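Local coordinates for protein phosphorylated carbohydrates phosphatase TM_1254 (Thermotoga maritima msb8, PDB 3KBB) that removes phosphate from sugar phosphates such as erythrose 4-phosphate, fructose 6-phosphate and mannose 6-phosphate, using a divalent metal ion, with highest activity with cobalt, at residues Asp128-Val136 with Ile145-Leu153; Phe163-Glu171 with Leu194-Val203. All coordinates share one frame; numbering follows the deposited sequence.

Both interactions belong to the parallel sheet of the HAD-like domain, and each involves one of its two outermost strands. Interaction 1 sets the edge strand 129-131 against the helix 144-153. Interaction 2 joins the inner strand 160-164 and the helix 167-175 to the helix 192-196 and the other edge strand, 201-203. Each is partly buried. Interaction 1 combines valines packed on the inside with an arginine hydrogen-bonded on the outer side. Interaction 2 is held across its segments by apolar contacts, while its polar groups bond within a segment, to other parts of the fold or to a sulfate. The two meet where Tyr146 OH and Glu164 OE2 make a probable hydrogen bond, between consecutive elements of the chain.

Interaction 1 of 2, residues Asp128-Val136 with Ile145-Leu153; sequences DVMVFGDQV and IYLLVLERL
Val131 packs closely against helix 145-153. Its CG2 lies 3.6 Å from Val149 CG2, while its CG1 touches Ile145 CG1 at 3.7 Å and also meets Leu148 CD2. Val129 continues the row. With chi1 at 162°, its CG1 swings anti to the backbone N and rests on Arg152 CB, which leaves CG2 to meet Leu153 CD2 at 3.7 Å. On the inner side Val149 also reaches Ala104 and Ile5 of neighbouring strands. After the strand, Val136 CG1 packs beside the backbone of Ile145.

The outer side is polar and more exposed. Arg152 runs extended past Val131, and Leu148 CD2 lies over one face of its guanidinium, toward the group's rim. Arg152 NH1 donates to Gln135 OE1 at 2.8 Å, and more weakly to Met130 O at 3.2 Å. The amide of Gln135 stands nearly upright to the guanidinium, with the planes 81° apart. Gln135 OE1 also accepts from Phe132 N at 3.1 Å. These two donors come from opposite faces of the amide, so the oxygen is gripped from both. Replacing Gln135 by an alanine would remove OE1, and Arg152 would probably lose its stronger bond across this contact while Phe132 N lost this acceptor.

Strand 129-131 and the helix run nearly antiparallel, at 157°, with axes 8.5 Å apart. Backbone bonds from Val129 and Val131 to Leu105 tie the strand to its neighbour. This is an edge strand covered by a helix, as in the Rossmann-like α/β core of HAD hydrolases.

Interaction 2 of 2, residues Phe163-Glu171 with Leu194-Val203; sequences FEDSKSGVE and LLEAGAVALV. With SO4 (sulfate ion), chain E.
Phe163 meets Val203 at the edge of its ring, where CD1 lies 4.4 Å from Val203 CG2. The rings of Phe6 and Tyr182 also meet the Phe163 ring, with planes about 25° and 20° from its own.

The closer packing centres on Leu194 and Val170. Leu194 CD2 presses on the backbone between Ser166 and Lys167, 3.2 Å from Ser166 C. Val170 CG1 reaches Ala197 CB at 3.6 Å and Ala197 O at 3.5 Å. Ala197 CB also touches Glu171 CG. Gly198, with positive phi, forms a Schellman motif after helix 194-196, with Ala199 N bonded to Leu194 O.

Ser166 is the N-cap of helix 167-171, its OG accepting from Gly169 N at 2.9 Å. At this helix end Ser168 N donates to O2 of a sulfate at 2.6 Å, nearly straight at 169°. The ion probably comes from the crystallisation liquor. Asp165 lies beside Asp7, the nucleophile by similarity.

Strand 160-164 is flanked in the sheet by strands 3-7 and 181-184. Helix 208-215 covers Phe163 and Val203, while Val170 reaches Ile181 of strand 181-184.

Interaction 1 of 2, residues Asp128-Val136 with Ile145-Leu153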
ATOM      1  N   ASP A 128      -4.405 -15.108  -6.534  1.00 19.28           N
ATOM      2  CA  ASP A 128      -4.590 -15.662  -7.855  1.00 19.09           C
ATOM      3  C   ASP A 128      -4.087 -14.691  -8.927  1.00 19.94           C
ATOM      4  O   ASP A 128      -3.526 -15.097  -9.963  1.00 20.45           O
ATOM      5  CB  ASP A 128      -6.075 -15.881  -8.034  1.00 18.96           C
ATOM      6  CG  ASP A 128      -6.629 -16.876  -6.999  1.00 22.75           C
ATOM      7  OD1 ASP A 128      -6.185 -18.049  -7.003  1.00 24.61           O
ATOM      8  OD2 ASP A 128      -7.477 -16.492  -6.153  1.00 23.72           O
ATOM      9  N   VAL A 129      -4.304 -13.406  -8.675  1.00 18.57           N
ATOM     10  CA  VAL A 129      -3.937 -12.366  -9.633  1.00 19.15           C
ATOM     11  C   VAL A 129      -3.213 -11.280  -8.860  1.00 18.85           C
ATOM     12  O   VAL A 129      -3.685 -10.851  -7.789  1.00 18.47           O
ATOM     13  CB  VAL A 129      -5.201 -11.798 -10.325  1.00 18.68           C
ATOM     14  CG1 VAL A 129      -4.945 -10.439 -10.986  1.00 19.42           C
ATOM     15  CG2 VAL A 129      -5.783 -12.816 -11.342  1.00 20.63           C
HETATM   16  N   MSE A 130      -2.121 -10.746  -9.415  1.00 17.09           N
HETATM   17  CA  MSE A 130      -1.472  -9.621  -8.740  1.00 18.17           C
HETATM   18  C   MSE A 130      -1.031  -8.639  -9.820  1.00 18.65           C
HETATM   19  O   MSE A 130      -0.472  -9.069 -10.845  1.00 19.01           O
HETATM   20  CB  MSE A 130      -0.260 -10.092  -7.921  1.00 16.94           C
HETATM   21  CG  MSE A 130      -0.543 -11.190  -6.811  1.00 17.16           C
HETATM   22 SE   MSE A 130       0.971 -11.425  -5.656  1.00 23.78          SE
HETATM   23  CE  MSE A 130       2.103 -12.526  -6.842  1.00 19.50           C
ATOM     24  N   VAL A 131      -1.355  -7.361  -9.663  1.00 16.14           N
ATOM     25  CA  VAL A 131      -0.985  -6.341 -10.663  1.00 16.95           C
ATOM     26  C   VAL A 131      -0.178  -5.271  -9.922  1.00 17.37           C
ATOM     27  O   VAL A 131      -0.551  -4.888  -8.787  1.00 18.29           O
ATOM     28  CB  VAL A 131      -2.253  -5.726 -11.308  1.00 16.21           C
ATOM     29  CG1 VAL A 131      -1.895  -4.540 -12.178  1.00 20.07           C
ATOM     30  CG2 VAL A 131      -3.027  -6.774 -12.165  1.00 18.47           C
ATOM     31  N   PHE A 132       0.901  -4.777 -10.559  1.00 16.03           N
ATOM     32  CA  PHE A 132       1.897  -3.924  -9.904  1.00 16.54           C
ATOM     33  C   PHE A 132       2.014  -2.620 -10.682  1.00 16.59           C
ATOM     34  O   PHE A 132       1.558  -2.541 -11.804  1.00 17.55           O
ATOM     35  CB  PHE A 132       3.247  -4.674  -9.852  1.00 16.97           C
ATOM     36  CG  PHE A 132       3.143  -5.974  -9.093  1.00 16.67           C
ATOM     37  CD1 PHE A 132       3.207  -5.979  -7.711  1.00 18.18           C
ATOM     38  CD2 PHE A 132       2.935  -7.160  -9.778  1.00 16.38           C
ATOM     39  CE1 PHE A 132       3.080  -7.166  -6.986  1.00 19.02           C
ATOM     40  CE2 PHE A 132       2.771  -8.355  -9.058  1.00 15.58           C
ATOM     41  CZ  PHE A 132       2.854  -8.333  -7.661  1.00 17.11           C
ATOM     42  N   GLY A 133       2.598  -1.605 -10.056  1.00 17.75           N
ATOM     43  CA  GLY A 133       2.549  -0.258 -10.630  1.00 19.40           C
ATOM     44  C   GLY A 133       3.333  -0.071 -11.912  1.00 19.90           C
ATOM     45  O   GLY A 133       3.027   0.823 -12.742  1.00 21.09           O
ATOM     46  N   ASP A 134       4.347  -0.917 -12.099  1.00 20.18           N
ATOM     47  CA  ASP A 134       5.143  -0.885 -13.330  1.00 20.74           C
ATOM     48  C   ASP A 134       4.541  -1.691 -14.458  1.00 21.48           C
ATOM     49  O   ASP A 134       5.208  -1.930 -15.472  1.00 22.18           O
ATOM     50  CB  ASP A 134       6.615  -1.318 -13.077  1.00 21.19           C
ATOM     51  CG  ASP A 134       6.765  -2.710 -12.398  1.00 23.90           C
ATOM     52  OD1 ASP A 134       5.814  -3.312 -11.838  1.00 18.84           O
ATOM     53  OD2 ASP A 134       7.925  -3.212 -12.426  1.00 26.34           O
ATOM     54  N   GLN A 135       3.301  -2.150 -14.265  1.00 18.89           N
ATOM     55  CA  GLN A 135       2.577  -2.916 -15.286  1.00 18.27           C
ATOM     56  C   GLN A 135       1.476  -2.126 -16.001  1.00 19.22           C
ATOM     57  O   GLN A 135       0.769  -2.679 -16.843  1.00 20.31           O
ATOM     58  CB  GLN A 135       2.012  -4.187 -14.647  1.00 17.67           C
ATOM     59  CG  GLN A 135       3.112  -5.115 -14.171  1.00 17.27           C
ATOM     60  CD  GLN A 135       2.576  -6.415 -13.603  1.00 23.30           C
ATOM     61  OE1 GLN A 135       1.474  -6.464 -13.048  1.00 21.39           O
ATOM     62  NE2 GLN A 135       3.357  -7.476 -13.734  1.00 23.58           N
ATOM     63  N   VAL A 136       1.327  -0.853 -15.648  1.00 19.13           N
ATOM     64  CA  VAL A 136       0.400   0.050 -16.324  1.00 18.87           C
ATOM     65  C   VAL A 136       1.111   1.310 -16.811  1.00 19.98           C
ATOM     66  O   VAL A 136       2.138   1.686 -16.234  1.00 21.20           O
ATOM     67  CB  VAL A 136      -0.752   0.475 -15.369  1.00 17.62           C
ATOM     68  CG1 VAL A 136      -1.581  -0.772 -15.006  1.00 21.17           C
ATOM     69  CG2 VAL A 136      -0.191   1.124 -14.121  1.00 18.90           C
ATOM     70  N   ILE A 145      -5.017   0.428 -13.658  1.00 15.99           N
ATOM     71  CA  ILE A 145      -4.605  -0.665 -12.787  1.00 15.40           C
ATOM     72  C   ILE A 145      -5.753  -1.603 -12.394  1.00 15.73           C
ATOM     73  O   ILE A 145      -5.591  -2.816 -12.423  1.00 16.01           O
ATOM     74  CB  ILE A 145      -3.820  -0.151 -11.571  1.00 15.84           C
ATOM     75  CG1 ILE A 145      -3.035  -1.300 -10.909  1.00 17.42           C
ATOM     76  CG2 ILE A 145      -4.683   0.645 -10.613  1.00 15.45           C
ATOM     77  CD1 ILE A 145      -2.104  -0.852  -9.822  1.00 20.50           C
ATOM     78  N   TYR A 146      -6.910  -1.026 -12.050  1.00 15.64           N
ATOM     79  CA  TYR A 146      -8.073  -1.879 -11.719  1.00 15.86           C
ATOM     80  C   TYR A 146      -8.663  -2.554 -12.945  1.00 15.50           C
ATOM     81  O   TYR A 146      -9.129  -3.674 -12.837  1.00 14.18           O
ATOM     82  CB  TYR A 146      -9.132  -1.081 -10.938  1.00 15.39           C
ATOM     83  CG  TYR A 146      -8.666  -0.999  -9.496  1.00 16.18           C
ATOM     84  CD1 TYR A 146      -8.782  -2.112  -8.629  1.00 18.56           C
ATOM     85  CD2 TYR A 146      -8.079   0.163  -8.996  1.00 17.48           C
ATOM     86  CE1 TYR A 146      -8.321  -2.057  -7.323  1.00 21.76           C
ATOM     87  CE2 TYR A 146      -7.607   0.239  -7.680  1.00 16.41           C
ATOM     88  CZ  TYR A 146      -7.731  -0.894  -6.848  1.00 18.36           C
ATOM     89  OH  TYR A 146      -7.276  -0.870  -5.549  1.00 21.96           O
ATOM     90  N   LEU A 147      -8.670  -1.871 -14.091  1.00 16.24           N
ATOM     91  CA  LEU A 147      -9.105  -2.503 -15.370  1.00 16.53           C
ATOM     92  C   LEU A 147      -8.239  -3.733 -15.680  1.00 17.88           C
ATOM     93  O   LEU A 147      -8.759  -4.784 -16.108  1.00 18.92           O
ATOM     94  CB  LEU A 147      -9.083  -1.447 -16.506  1.00 16.27           C
ATOM     95  CG  LEU A 147     -10.149  -0.362 -16.355  1.00 15.90           C
ATOM     96  CD1 LEU A 147      -9.802   0.831 -17.317  1.00 18.42           C
ATOM     97  CD2 LEU A 147     -11.586  -0.879 -16.587  1.00 18.64           C
ATOM     98  N   LEU A 148      -6.923  -3.641 -15.443  1.00 18.04           N
ATOM     99  CA  LEU A 148      -6.024  -4.779 -15.686  1.00 18.01           C
ATOM    100  C   LEU A 148      -6.285  -5.916 -14.675  1.00 17.95           C
ATOM    101  O   LEU A 148      -6.276  -7.104 -15.046  1.00 19.29           O
ATOM    102  CB  LEU A 148      -4.559  -4.326 -15.617  1.00 17.54           C
ATOM    103  CG  LEU A 148      -3.461  -5.356 -15.981  1.00 18.26           C
ATOM    104  CD1 LEU A 148      -3.750  -6.043 -17.319  1.00 20.13           C
ATOM    105  CD2 LEU A 148      -2.064  -4.678 -15.936  1.00 19.53           C
ATOM    106  N   VAL A 149      -6.534  -5.561 -13.407  1.00 16.98           N
ATOM    107  CA  VAL A 149      -6.914  -6.583 -12.405  1.00 17.12           C
ATOM    108  C   VAL A 149      -8.180  -7.321 -12.858  1.00 18.12           C
ATOM    109  O   VAL A 149      -8.213  -8.574 -12.785  1.00 18.24           O
ATOM    110  CB  VAL A 149      -7.141  -5.983 -10.978  1.00 16.48           C
ATOM    111  CG1 VAL A 149      -7.657  -7.089  -9.994  1.00 18.98           C
ATOM    112  CG2 VAL A 149      -5.820  -5.425 -10.437  1.00 19.48           C
ATOM    113  N   LEU A 150      -9.201  -6.562 -13.299  1.00 17.71           N
ATOM    114  CA  LEU A 150     -10.468  -7.136 -13.787  1.00 17.86           C
ATOM    115  C   LEU A 150     -10.223  -8.043 -14.993  1.00 18.98           C
ATOM    116  O   LEU A 150     -10.791  -9.120 -15.089  1.00 18.13           O
ATOM    117  CB  LEU A 150     -11.493  -6.066 -14.115  1.00 18.39           C
ATOM    118  CG  LEU A 150     -11.973  -5.219 -12.923  1.00 17.66           C
ATOM    119  CD1 LEU A 150     -12.818  -4.058 -13.411  1.00 20.09           C
ATOM    120  CD2 LEU A 150     -12.783  -6.195 -12.039  1.00 17.92           C
ATOM    121  N   GLU A 151      -9.340  -7.586 -15.882  1.00 19.20           N
ATOM    122  CA  GLU A 151      -8.970  -8.357 -17.079  1.00 20.41           C
ATOM    123  C   GLU A 151      -8.343  -9.673 -16.739  1.00 20.30           C
ATOM    124  O   GLU A 151      -8.747 -10.709 -17.289  1.00 21.70           O
ATOM    125  CB  GLU A 151      -8.052  -7.549 -17.977  1.00 20.26           C
ATOM    126  CG  GLU A 151      -7.737  -8.290 -19.309  1.00 25.05           C
ATOM    127  CD  GLU A 151      -7.136  -7.372 -20.324  1.00 32.50           C
ATOM    128  OE1 GLU A 151      -6.178  -6.659 -19.960  1.00 30.31           O
ATOM    129  OE2 GLU A 151      -7.641  -7.360 -21.472  1.00 38.70           O
ATOM    130  N   ARG A 152      -7.331  -9.646 -15.871  1.00 20.20           N
ATOM    131  CA  ARG A 152      -6.613 -10.825 -15.489  1.00 21.33           C
ATOM    132  C   ARG A 152      -7.498 -11.793 -14.674  1.00 21.44           C
ATOM    133  O   ARG A 152      -7.340 -13.004 -14.771  1.00 22.66           O
ATOM    134  CB  ARG A 152      -5.347 -10.481 -14.707  1.00 21.16           C
ATOM    135  CG  ARG A 152      -4.238  -9.789 -15.585  1.00 20.53           C
ATOM    136  CD  ARG A 152      -2.878  -9.665 -14.832  1.00 24.70           C
ATOM    137  NE  ARG A 152      -1.920  -8.899 -15.646  1.00 26.14           N
ATOM    138  CZ  ARG A 152      -0.776  -8.324 -15.229  1.00 28.58           C
ATOM    139  NH1 ARG A 152      -0.333  -8.420 -13.976  1.00 26.73           N
ATOM    140  NH2 ARG A 152      -0.036  -7.675 -16.119  1.00 29.34           N
ATOM    141  N   LEU A 153      -8.425 -11.255 -13.877  1.00 20.03           N
ATOM    142  CA  LEU A 153      -9.368 -12.103 -13.131  1.00 20.71           C
ATOM    143  C   LEU A 153     -10.493 -12.682 -14.026  1.00 21.50           C
ATOM    144  O   LEU A 153     -11.140 -13.689 -13.664  1.00 22.20           O
ATOM    145  CB  LEU A 153     -10.060 -11.239 -12.071  1.00 18.97           C
ATOM    146  CG  LEU A 153      -9.294 -10.809 -10.831  1.00 18.93           C
ATOM    147  CD1 LEU A 153     -10.109  -9.722 -10.144  1.00 19.07           C
ATOM    148  CD2 LEU A 153      -9.144 -12.028  -9.891  1.00 19.87           C
TER

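Interaction 2 of 2, residues Phe163-Glu171 with Leu194-Val203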
ATOM      1  N   PHE A 163     -10.645  -3.371  -1.328  1.00 15.10           N
ATOM      2  CA  PHE A 163     -10.207  -2.739  -0.069  1.00 15.58           C
ATOM      3  C   PHE A 163      -9.063  -1.801  -0.410  1.00 15.40           C
ATOM      4  O   PHE A 163      -7.952  -2.226  -0.833  1.00 15.21           O
ATOM      5  CB  PHE A 163      -9.789  -3.807   0.951  1.00 15.74           C
ATOM      6  CG  PHE A 163     -10.961  -4.596   1.449  1.00 16.17           C
ATOM      7  CD1 PHE A 163     -11.763  -4.075   2.476  1.00 14.60           C
ATOM      8  CD2 PHE A 163     -11.343  -5.786   0.822  1.00 17.87           C
ATOM      9  CE1 PHE A 163     -12.884  -4.765   2.902  1.00 18.09           C
ATOM     10  CE2 PHE A 163     -12.489  -6.487   1.223  1.00 16.22           C
ATOM     11  CZ  PHE A 163     -13.278  -5.962   2.269  1.00 18.83           C
ATOM     12  N   GLU A 164      -9.342  -0.508  -0.252  1.00 15.49           N
ATOM     13  CA  GLU A 164      -8.435   0.509  -0.705  1.00 15.75           C
ATOM     14  C   GLU A 164      -8.097   1.441   0.447  1.00 17.91           C
ATOM     15  O   GLU A 164      -8.822   1.505   1.403  1.00 19.84           O
ATOM     16  CB  GLU A 164      -9.033   1.303  -1.867  1.00 16.13           C
ATOM     17  CG  GLU A 164      -8.385   0.984  -3.241  1.00 17.29           C
ATOM     18  CD  GLU A 164      -6.911   1.436  -3.354  1.00 19.64           C
ATOM     19  OE1 GLU A 164      -6.401   2.084  -2.432  1.00 17.92           O
ATOM     20  OE2 GLU A 164      -6.254   1.132  -4.366  1.00 18.99           O
ATOM     21  N   ASP A 165      -7.011   2.185   0.367  1.00 19.15           N
ATOM     22  CA  ASP A 165      -6.620   3.001   1.522  1.00 19.87           C
ATOM     23  C   ASP A 165      -6.218   4.424   1.121  1.00 19.60           C
ATOM     24  O   ASP A 165      -5.812   5.215   1.973  1.00 20.66           O
ATOM     25  CB  ASP A 165      -5.538   2.313   2.339  1.00 22.25           C
ATOM     26  CG  ASP A 165      -4.140   2.620   1.841  1.00 27.51           C
ATOM     27  OD1 ASP A 165      -3.945   2.655   0.611  1.00 26.23           O
ATOM     28  OD2 ASP A 165      -3.242   2.925   2.701  1.00 35.17           O
ATOM     29  N   SER A 166      -6.313   4.749  -0.158  1.00 18.48           N
ATOM     30  CA  SER A 166      -6.039   6.159  -0.573  1.00 19.90           C
ATOM     31  C   SER A 166      -7.149   6.754  -1.440  1.00 20.61           C
ATOM     32  O   SER A 166      -7.864   6.031  -2.137  1.00 20.08           O
ATOM     33  CB  SER A 166      -4.714   6.233  -1.324  1.00 20.24           C
ATOM     34  OG  SER A 166      -4.846   5.727  -2.635  1.00 21.67           O
ATOM     35  N   LYS A 167      -7.274   8.075  -1.404  1.00 19.87           N
ATOM     36  CA  LYS A 167      -8.216   8.789  -2.289  1.00 20.02           C
ATOM     37  C   LYS A 167      -7.995   8.350  -3.737  1.00 18.68           C
ATOM     38  O   LYS A 167      -8.955   7.991  -4.427  1.00 18.23           O
ATOM     39  CB  LYS A 167      -8.007  10.300  -2.148  1.00 20.36           C
ATOM     40  CG  LYS A 167      -8.840  11.154  -3.071  1.00 24.07           C
ATOM     41  CD  LYS A 167      -8.619  12.636  -2.671  1.00 27.17           C
ATOM     42  CE  LYS A 167      -9.051  13.584  -3.742  1.00 31.88           C
ATOM     43  NZ  LYS A 167      -8.458  14.938  -3.429  1.00 36.99           N
ATOM     44  N   SER A 168      -6.739   8.395  -4.202  1.00 17.81           N
ATOM     45  CA  SER A 168      -6.446   8.068  -5.601  1.00 19.02           C
ATOM     46  C   SER A 168      -6.770   6.621  -5.929  1.00 17.39           C
ATOM     47  O   SER A 168      -7.248   6.349  -7.034  1.00 17.92           O
ATOM     48  CB  SER A 168      -4.990   8.377  -5.931  1.00 19.21           C
ATOM     49  OG  SER A 168      -4.887   9.795  -5.977  1.00 25.86           O
ATOM     50  N   GLY A 169      -6.584   5.737  -4.955  1.00 18.04           N
ATOM     51  CA  GLY A 169      -6.939   4.281  -5.123  1.00 16.22           C
ATOM     52  C   GLY A 169      -8.457   4.087  -5.262  1.00 16.48           C
ATOM     53  O   GLY A 169      -8.979   3.381  -6.142  1.00 16.33           O
ATOM     54  N   VAL A 170      -9.194   4.739  -4.379  1.00 14.44           N
ATOM     55  CA  VAL A 170     -10.658   4.670  -4.468  1.00 14.94           C
ATOM     56  C   VAL A 170     -11.161   5.255  -5.763  1.00 15.33           C
ATOM     57  O   VAL A 170     -12.016   4.679  -6.417  1.00 15.39           O
ATOM     58  CB  VAL A 170     -11.305   5.351  -3.235  1.00 14.24           C
ATOM     59  CG1 VAL A 170     -12.840   5.437  -3.426  1.00 15.92           C
ATOM     60  CG2 VAL A 170     -10.932   4.582  -1.942  1.00 15.49           C
ATOM     61  N   GLU A 171     -10.620   6.406  -6.164  1.00 14.74           N
ATOM     62  CA  GLU A 171     -11.008   6.990  -7.434  1.00 16.10           C
ATOM     63  C   GLU A 171     -10.758   6.043  -8.607  1.00 15.34           C
ATOM     64  O   GLU A 171     -11.611   5.913  -9.497  1.00 16.24           O
ATOM     65  CB  GLU A 171     -10.259   8.306  -7.677  1.00 16.28           C
ATOM     66  CG  GLU A 171     -10.743   9.433  -6.742  1.00 20.01           C
ATOM     67  CD  GLU A 171      -9.908  10.715  -6.858  1.00 21.75           C
ATOM     68  OE1 GLU A 171      -8.865  10.704  -7.547  1.00 24.94           O
ATOM     69  OE2 GLU A 171     -10.284  11.728  -6.207  1.00 27.01           O
ATOM     70  N   LEU A 194     -11.660   9.190   1.716  1.00 20.22           N
ATOM     71  CA  LEU A 194     -12.002   7.919   1.062  1.00 18.98           C
ATOM     72  C   LEU A 194     -13.511   7.852   0.815  1.00 18.37           C
ATOM     73  O   LEU A 194     -13.956   7.454  -0.245  1.00 18.46           O
ATOM     74  CB  LEU A 194     -11.588   6.729   1.910  1.00 18.42           C
ATOM     75  CG  LEU A 194     -10.095   6.667   2.318  1.00 18.34           C
ATOM     76  CD1 LEU A 194      -9.873   5.333   3.031  1.00 19.36           C
ATOM     77  CD2 LEU A 194      -9.125   6.851   1.112  1.00 20.06           C
ATOM     78  N   LEU A 195     -14.306   8.294   1.782  1.00 17.94           N
ATOM     79  CA  LEU A 195     -15.753   8.293   1.591  1.00 18.31           C
ATOM     80  C   LEU A 195     -16.132   9.278   0.498  1.00 19.40           C
ATOM     81  O   LEU A 195     -16.992   8.994  -0.364  1.00 19.76           O
ATOM     82  CB  LEU A 195     -16.426   8.658   2.935  1.00 17.38           C
ATOM     83  CG  LEU A 195     -16.400   7.588   4.040  1.00 19.15           C
ATOM     84  CD1 LEU A 195     -17.124   8.133   5.278  1.00 22.81           C
ATOM     85  CD2 LEU A 195     -17.025   6.310   3.585  1.00 19.92           C
ATOM     86  N   GLU A 196     -15.505  10.449   0.509  1.00 19.92           N
ATOM     87  CA  GLU A 196     -15.826  11.430  -0.527  1.00 22.19           C
ATOM     88  C   GLU A 196     -15.479  10.930  -1.916  1.00 21.82           C
ATOM     89  O   GLU A 196     -16.170  11.255  -2.871  1.00 24.18           O
ATOM     90  CB  GLU A 196     -15.181  12.789  -0.245  1.00 22.65           C
ATOM     91  CG  GLU A 196     -15.530  13.421   1.158  0.70 27.82           C
ATOM     92  CD  GLU A 196     -16.986  13.221   1.690  0.70 32.46           C
ATOM     93  OE1 GLU A 196     -17.954  13.785   1.113  0.70 32.91           O
ATOM     94  OE2 GLU A 196     -17.143  12.537   2.743  0.70 33.38           O
ATOM     95  N   ALA A 197     -14.422  10.114  -2.026  1.00 22.01           N
ATOM     96  CA  ALA A 197     -14.051   9.515  -3.318  1.00 21.55           C
ATOM     97  C   ALA A 197     -14.966   8.363  -3.766  1.00 22.21           C
ATOM     98  O   ALA A 197     -14.835   7.878  -4.909  1.00 22.18           O
ATOM     99  CB  ALA A 197     -12.574   9.052  -3.292  1.00 21.35           C
ATOM    100  N   GLY A 198     -15.840   7.891  -2.870  1.00 20.53           N
ATOM    101  CA  GLY A 198     -16.796   6.858  -3.243  1.00 20.52           C
ATOM    102  C   GLY A 198     -16.743   5.576  -2.456  1.00 19.13           C
ATOM    103  O   GLY A 198     -17.530   4.643  -2.730  1.00 19.21           O
ATOM    104  N   ALA A 199     -15.888   5.521  -1.438  1.00 18.12           N
ATOM    105  CA  ALA A 199     -15.894   4.316  -0.590  1.00 17.08           C
ATOM    106  C   ALA A 199     -17.286   4.172   0.084  1.00 18.64           C
ATOM    107  O   ALA A 199     -17.931   5.185   0.452  1.00 18.23           O
ATOM    108  CB  ALA A 199     -14.801   4.364   0.447  1.00 17.79           C
ATOM    109  N   VAL A 200     -17.743   2.935   0.224  1.00 17.77           N
ATOM    110  CA  VAL A 200     -19.109   2.686   0.731  1.00 19.46           C
ATOM    111  C   VAL A 200     -19.151   2.553   2.261  1.00 18.81           C
ATOM    112  O   VAL A 200     -20.229   2.584   2.872  1.00 19.02           O
ATOM    113  CB  VAL A 200     -19.752   1.415   0.110  1.00 19.51           C
ATOM    114  CG1 VAL A 200     -19.864   1.575  -1.428  1.00 19.52           C
ATOM    115  CG2 VAL A 200     -19.009   0.119   0.558  1.00 19.69           C
ATOM    116  N   ALA A 201     -17.970   2.490   2.871  1.00 18.68           N
ATOM    117  CA  ALA A 201     -17.835   2.363   4.293  1.00 16.77           C
ATOM    118  C   ALA A 201     -16.368   2.408   4.615  1.00 18.44           C
ATOM    119  O   ALA A 201     -15.526   2.049   3.772  1.00 17.93           O
ATOM    120  CB  ALA A 201     -18.444   1.038   4.801  1.00 17.04           C
ATOM    121  N   LEU A 202     -16.076   2.806   5.843  1.00 17.05           N
ATOM    122  CA  LEU A 202     -14.711   2.741   6.380  1.00 18.60           C
ATOM    123  C   LEU A 202     -14.532   1.516   7.283  1.00 20.13           C
ATOM    124  O   LEU A 202     -15.447   1.154   8.076  1.00 20.77           O
ATOM    125  CB  LEU A 202     -14.390   4.004   7.169  1.00 18.28           C
ATOM    126  CG  LEU A 202     -14.558   5.358   6.451  1.00 20.56           C
ATOM    127  CD1 LEU A 202     -14.209   6.485   7.389  1.00 20.64           C
ATOM    128  CD2 LEU A 202     -13.624   5.384   5.203  1.00 19.89           C
ATOM    129  N   VAL A 203     -13.368   0.878   7.187  1.00 19.01           N
ATOM    130  CA  VAL A 203     -13.048  -0.245   8.053  1.00 20.38           C
ATOM    131  C   VAL A 203     -11.592  -0.245   8.481  1.00 20.85           C
ATOM    132  O   VAL A 203     -10.738   0.166   7.706  1.00 21.68           O
ATOM    133  CB  VAL A 203     -13.321  -1.590   7.363  1.00 21.18           C
ATOM    134  CG1 VAL A 203     -14.803  -1.797   7.269  1.00 22.71           C
ATOM    135  CG2 VAL A 203     -12.594  -1.633   5.981  1.00 19.54           C
TER
HETATM  136  S   SO4 E 227      -3.588  10.143  -2.793  0.60 37.54           S
HETATM  137  O1  SO4 E 227      -2.439   9.683  -3.584  0.60 38.16           O
HETATM  138  O2  SO4 E 227      -4.602   9.143  -2.846  0.60 28.12           O
HETATM  139  O3  SO4 E 227      -3.210  10.274  -1.371  0.60 36.25           O
HETATM  140  O4  SO4 E 227      -4.081  11.418  -3.328  0.60 37.76           O